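Local coordinates for EH1AB1 (Metagenome, PDB 6I8F), which probably hydrolyses carboxylic esters, as an alpha/beta-hydrolase-fold enzyme recovered from a lake metagenome, at residues P144-R156 with M180-T194. Numbering follows the deposited sequence.
Sequences PIDDGIAAFRHIR and MAAVVCQACRDAGET
Glu193 OE1 is gripped by two arginines of helix 144-156. Arg153 NE and Arg156 NH1 each reach it at 2.7 Å, from opposite faces of the carboxylate plane. The Arg156 bond is the straighter, with an N-H...O angle of 162°. Arg156 NH2 adds a weak bond to the same oxygen. Arg156 bends at chi3 (59°), and its NH1 also donates to Thr194 O at 2.9 Å. Both acceptors lie at the edge of the Arg156 guanidinium, in its plane, which should fix its rotation. The two positive charges probably favour an ionised Glu193.

Thr194 O also lies at the edge of the Phe152 ring. Cys188 SG approaches the same ring obliquely, 3.7 Å from Phe152 CE2. Val184 spreads its methyls over two turns: CG1 meets Phe152 CB at 3.8 Å, while CG2 packs on the backbone at Gly148 and Ile149. Ile149 CD1 ends on Ala187 CB. Met180 SD lies 3.7 Å from Gly148 CA, where no side chain intervenes, and the bend at chi3 sets its CE beside Pro144 O.

The axes of segments 144-156 and 180-190 come within 9.4 Å and cross at -64°. Phe152, Met180 and Val184 also touch strand 94-100 of the central sheet. A Schellman motif at Gly192 ends helix 176-190 and turns the chain towards the arginines. The pair represents two neighbouring helices packed on one face of the central sheet of an alpha/beta hydrolase; the second follows the probable nucleophile elbow at Ser175.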
loop_
_atom_site.group_PDB
_atom_site.type_symbol
_atom_site.label_atom_id
_atom_site.label_comp_id
_atom_site.label_asym_id
_atom_site.label_seq_id
_atom_site.Cartn_x
_atom_site.Cartn_y
_atom_site.Cartn_z
ATOM N N PRO A 144 17.506 -19.260 -14.788
ATOM C CA PRO A 144 16.275 -19.045 -14.021
ATOM C C PRO A 144 15.454 -17.832 -14.506
ATOM O O PRO A 144 14.229 -17.907 -14.621
ATOM C CB PRO A 144 16.788 -18.901 -12.580
ATOM C CG PRO A 144 18.135 -19.611 -12.604
ATOM C CD PRO A 144 18.712 -19.243 -13.951
ATOM N N ILE A 145 16.147 -16.736 -14.808
ATOM C CA ILE A 145 15.554 -15.512 -15.345
ATOM C C ILE A 145 14.922 -15.820 -16.707
ATOM O O ILE A 145 13.827 -15.345 -16.989
ATOM C CB ILE A 145 16.612 -14.385 -15.426
ATOM C CG1 ILE A 145 17.057 -13.917 -14.039
ATOM C CG2 ILE A 145 16.148 -13.214 -16.298
ATOM C CD1 ILE A 145 15.952 -13.443 -13.144
ATOM N N ASP A 146 15.637 -16.588 -17.539
ATOM C CA ASP A 146 15.148 -16.994 -18.855
ATOM C C ASP A 146 13.796 -17.704 -18.713
ATOM O O ASP A 146 12.868 -17.406 -19.460
ATOM C CB ASP A 146 16.148 -17.883 -19.601
ATOM C CG ASP A 146 17.347 -17.137 -20.178
ATOM O OD1 ASP A 146 17.326 -15.896 -20.208
ATOM O OD2 ASP A 146 18.294 -17.803 -20.590
ATOM N N ASP A 147 13.700 -18.636 -17.758
ATOM C CA ASP A 147 12.461 -19.379 -17.502
ATOM C C ASP A 147 11.363 -18.430 -17.018
ATOM O O ASP A 147 10.220 -18.556 -17.427
ATOM C CB ASP A 147 12.680 -20.502 -16.484
ATOM C CG ASP A 147 13.410 -21.702 -17.056
ATOM O OD1 ASP A 147 13.652 -22.651 -16.295
ATOM O OD2 ASP A 147 13.745 -21.673 -18.262
ATOM N N GLY A 148 11.717 -17.496 -16.131
ATOM C CA GLY A 148 10.740 -16.543 -15.581
ATOM C C GLY A 148 10.099 -15.720 -16.688
ATOM O O GLY A 148 8.878 -15.565 -16.763
ATOM N N ILE A 149 10.956 -15.197 -17.563
ATOM C CA ILE A 149 10.528 -14.444 -18.719
ATOM C C ILE A 149 9.679 -15.340 -19.633
ATOM O O ILE A 149 8.604 -14.917 -20.043
ATOM C CB ILE A 149 11.734 -13.815 -19.440
ATOM C CG1 ILE A 149 12.414 -12.767 -18.553
ATOM C CG2 ILE A 149 11.310 -13.225 -20.780
ATOM C CD1 ILE A 149 13.789 -12.346 -19.029
ATOM N N ALA A 150 10.138 -16.564 -19.934
ATOM C CA ALA A 150 9.396 -17.438 -20.871
ATOM C C ALA A 150 8.008 -17.773 -20.298
ATOM O O ALA A 150 7.033 -17.837 -21.038
ATOM C CB ALA A 150 10.173 -18.693 -21.202
ATOM N N ALA A 151 7.926 -17.977 -18.980
ATOM C CA ALA A 151 6.642 -18.290 -18.320
ATOM C C ALA A 151 5.633 -17.149 -18.530
ATOM O O ALA A 151 4.464 -17.388 -18.880
ATOM C CB ALA A 151 6.868 -18.554 -16.853
ATOM N N PHE A 152 6.080 -15.908 -18.316
ATOM C CA PHE A 152 5.202 -14.751 -18.468
ATOM C C PHE A 152 4.755 -14.593 -19.928
ATOM O O PHE A 152 3.565 -14.402 -20.208
ATOM C CB PHE A 152 5.849 -13.452 -17.983
ATOM C CG PHE A 152 5.011 -12.260 -18.356
ATOM C CD1 PHE A 152 3.818 -12.012 -17.700
ATOM C CD2 PHE A 152 5.347 -11.466 -19.439
ATOM C CE1 PHE A 152 2.994 -10.969 -18.099
ATOM C CE2 PHE A 152 4.528 -10.417 -19.831
ATOM C CZ PHE A 152 3.357 -10.166 -19.154
ATOM N N ARG A 153 5.710 -14.654 -20.863
ATOM C CA ARG A 153 5.384 -14.508 -22.301
ATOM C C ARG A 153 4.383 -15.606 -22.705
ATOM O O ARG A 153 3.421 -15.345 -23.392
ATOM C CB ARG A 153 6.651 -14.567 -23.163
ATOM C CG ARG A 153 7.572 -13.360 -23.058
ATOM C CD ARG A 153 8.726 -13.440 -24.047
ATOM N NE ARG A 153 9.530 -12.221 -24.086
ATOM C CZ ARG A 153 10.847 -12.165 -24.328
ATOM N NH1 ARG A 153 11.561 -13.278 -24.427
ATOM N NH2 ARG A 153 11.448 -10.991 -24.457
ATOM N N HIS A 154 4.610 -16.840 -22.247
ATOM C CA HIS A 154 3.767 -17.982 -22.630
ATOM C C HIS A 154 2.333 -17.823 -22.094
ATOM O O HIS A 154 1.353 -18.060 -22.811
ATOM C CB HIS A 154 4.390 -19.292 -22.147
ATOM C CG HIS A 154 3.576 -20.489 -22.505
ATOM N ND1 HIS A 154 3.627 -21.065 -23.764
ATOM C CD2 HIS A 154 2.665 -21.190 -21.797
ATOM C CE1 HIS A 154 2.798 -22.090 -23.805
ATOM N NE2 HIS A 154 2.196 -22.191 -22.607
ATOM N N ILE A 155 2.204 -17.455 -20.817
ATOM C CA ILE A 155 0.869 -17.243 -20.212
ATOM C C ILE A 155 0.194 -16.014 -20.842
ATOM O O ILE A 155 -1.000 -16.068 -21.155
ATOM C CB ILE A 155 0.974 -17.168 -18.682
ATOM C CG1 ILE A 155 1.400 -18.537 -18.136
ATOM C CG2 ILE A 155 -0.334 -16.672 -18.080
ATOM C CD1 ILE A 155 2.061 -18.507 -16.779
ATOM N N ARG A 156 0.956 -14.935 -21.061
ATOM C CA ARG A 156 0.444 -13.724 -21.734
ATOM C C ARG A 156 -0.125 -14.102 -23.109
ATOM O O ARG A 156 -1.210 -13.683 -23.474
ATOM C CB ARG A 156 1.546 -12.663 -21.861
ATOM C CG ARG A 156 1.150 -11.396 -22.614
ATOM C CD ARG A 156 2.331 -10.657 -23.236
ATOM N NE ARG A 156 3.096 -11.444 -24.200
ATOM C CZ ARG A 156 4.393 -11.283 -24.472
ATOM N NH1 ARG A 156 5.089 -10.305 -23.916
ATOM N NH2 ARG A 156 4.997 -12.119 -25.298
ATOM N N MET A 180 13.222 -11.536 -9.976
ATOM C CA MET A 180 12.728 -12.135 -11.224
ATOM C C MET A 180 11.563 -11.306 -11.769
ATOM O O MET A 180 11.537 -10.975 -12.946
ATOM C CB MET A 180 12.251 -13.575 -11.015
ATOM C CG MET A 180 12.119 -14.347 -12.321
ATOM S SD MET A 180 11.970 -16.138 -12.092
ATOM C CE MET A 180 13.600 -16.570 -11.493
ATOM N N ALA A 181 10.591 -10.998 -10.899
ATOM C CA ALA A 181 9.419 -10.235 -11.297
ATOM C C ALA A 181 9.855 -8.867 -11.833
ATOM O O ALA A 181 9.393 -8.446 -12.876
ATOM C CB ALA A 181 8.446 -10.102 -10.146
ATOM N N ALA A 182 10.751 -8.184 -11.118
ATOM C CA ALA A 182 11.190 -6.857 -11.555
ATOM C C ALA A 182 11.837 -6.951 -12.942
ATOM O O ALA A 182 11.600 -6.111 -13.828
ATOM C CB ALA A 182 12.141 -6.260 -10.551
ATOM N N VAL A 183 12.675 -7.973 -13.112
ATOM C CA VAL A 183 13.461 -8.152 -14.330
ATOM C C VAL A 183 12.535 -8.505 -15.494
ATOM O O VAL A 183 12.744 -8.000 -16.585
ATOM C CB VAL A 183 14.578 -9.190 -14.125
ATOM C CG1 VAL A 183 15.186 -9.654 -15.445
ATOM C CG2 VAL A 183 15.654 -8.644 -13.206
ATOM N N VAL A 184 11.518 -9.352 -15.258
ATOM C CA VAL A 184 10.550 -9.694 -16.309
ATOM C C VAL A 184 9.932 -8.413 -16.883
ATOM O O VAL A 184 9.800 -8.279 -18.097
ATOM C CB VAL A 184 9.454 -10.669 -15.827
ATOM C CG1 VAL A 184 8.316 -10.786 -16.834
ATOM C CG2 VAL A 184 10.025 -12.044 -15.518
ATOM N N CYS A 185 9.538 -7.484 -16.007
ATOM C CA CYS A 185 8.908 -6.224 -16.450
ATOM C C CYS A 185 9.865 -5.414 -17.331
ATOM O O CYS A 185 9.454 -4.915 -18.391
ATOM C CB CYS A 185 8.469 -5.372 -15.272
ATOM S SG CYS A 185 7.154 -6.147 -14.295
ATOM N N GLN A 186 11.122 -5.299 -16.889
ATOM C CA GLN A 186 12.152 -4.536 -17.622
ATOM C C GLN A 186 12.465 -5.216 -18.962
ATOM O O GLN A 186 12.614 -4.521 -19.971
ATOM C CB GLN A 186 13.427 -4.368 -16.797
ATOM C CG GLN A 186 13.298 -3.340 -15.696
ATOM C CD GLN A 186 14.646 -3.005 -15.116
ATOM O OE1 GLN A 186 15.672 -3.177 -15.774
ATOM N NE2 GLN A 186 14.646 -2.536 -13.877
ATOM N N ALA A 187 12.498 -6.553 -18.963
ATOM C CA ALA A 187 12.797 -7.354 -20.170
ATOM C C ALA A 187 11.739 -7.123 -21.250
ATOM O O ALA A 187 12.073 -6.810 -22.397
ATOM C CB ALA A 187 12.893 -8.810 -19.823
ATOM N N CYS A 188 10.463 -7.243 -20.873
ATOM C CA CYS A 188 9.368 -6.977 -21.808
ATOM C C CYS A 188 9.431 -5.535 -22.325
ATOM O O CYS A 188 9.268 -5.281 -23.523
ATOM C CB CYS A 188 8.012 -7.227 -21.172
ATOM S SG CYS A 188 7.777 -8.977 -20.792
ATOM N N ARG A 189 9.668 -4.588 -21.419
ATOM C CA ARG A 189 9.696 -3.208 -21.826
ATOM C C ARG A 189 10.849 -2.990 -22.819
ATOM O O ARG A 189 10.648 -2.396 -23.874
ATOM C CB ARG A 189 9.847 -2.266 -20.631
ATOM C CG ARG A 189 9.761 -0.810 -21.051
ATOM C CD ARG A 189 10.485 0.134 -20.138
ATOM N NE ARG A 189 11.891 -0.165 -19.916
ATOM C CZ ARG A 189 12.586 0.419 -18.960
ATOM N NH1 ARG A 189 11.991 1.343 -18.226
ATOM N NH2 ARG A 189 13.838 0.082 -18.718
ATOM N N ASP A 190 12.047 -3.478 -22.482
ATOM C CA ASP A 190 13.236 -3.242 -23.311
ATOM C C ASP A 190 13.107 -3.947 -24.671
ATOM O O ASP A 190 13.694 -3.498 -25.647
ATOM C CB ASP A 190 14.514 -3.647 -22.578
ATOM C CG ASP A 190 14.779 -2.784 -21.356
ATOM O OD1 ASP A 190 14.040 -1.807 -21.179
ATOM O OD2 ASP A 190 15.708 -3.107 -20.585
ATOM N N ALA A 191 12.327 -5.027 -24.740
ATOM C CA ALA A 191 12.125 -5.779 -25.985
ATOM C C ALA A 191 10.969 -5.199 -26.816
ATOM O O ALA A 191 10.686 -5.705 -27.897
ATOM C CB ALA A 191 11.876 -7.223 -25.650
ATOM N N GLY A 192 10.288 -4.167 -26.303
ATOM C CA GLY A 192 9.180 -3.530 -26.996
ATOM C C GLY A 192 7.937 -4.402 -27.054
ATOM O O GLY A 192 7.136 -4.266 -27.964
ATOM N N GLU A 193 7.742 -5.304 -26.085
ATOM C CA GLU A 193 6.497 -6.081 -26.099
ATOM C C GLU A 193 5.646 -5.718 -24.874
ATOM O O GLU A 193 6.072 -4.942 -24.002
ATOM C CB GLU A 193 6.744 -7.583 -26.267
ATOM C CG GLU A 193 7.969 -8.136 -25.580
ATOM C CD GLU A 193 8.085 -9.635 -25.791
ATOM O OE1 GLU A 193 7.649 -10.392 -24.903
ATOM O OE2 GLU A 193 8.582 -10.040 -26.858
ATOM N N THR A 194 4.415 -6.236 -24.871
ATOM C CA THR A 194 3.468 -6.078 -23.782
ATOM C C THR A 194 4.008 -6.759 -22.523
ATOM O O THR A 194 4.305 -7.936 -22.507
ATOM C CB THR A 194 2.103 -6.637 -24.181
ATOM O OG1 THR A 194 1.720 -5.874 -25.323
ATOM C CG2 THR A 194 1.051 -6.523 -23.099
#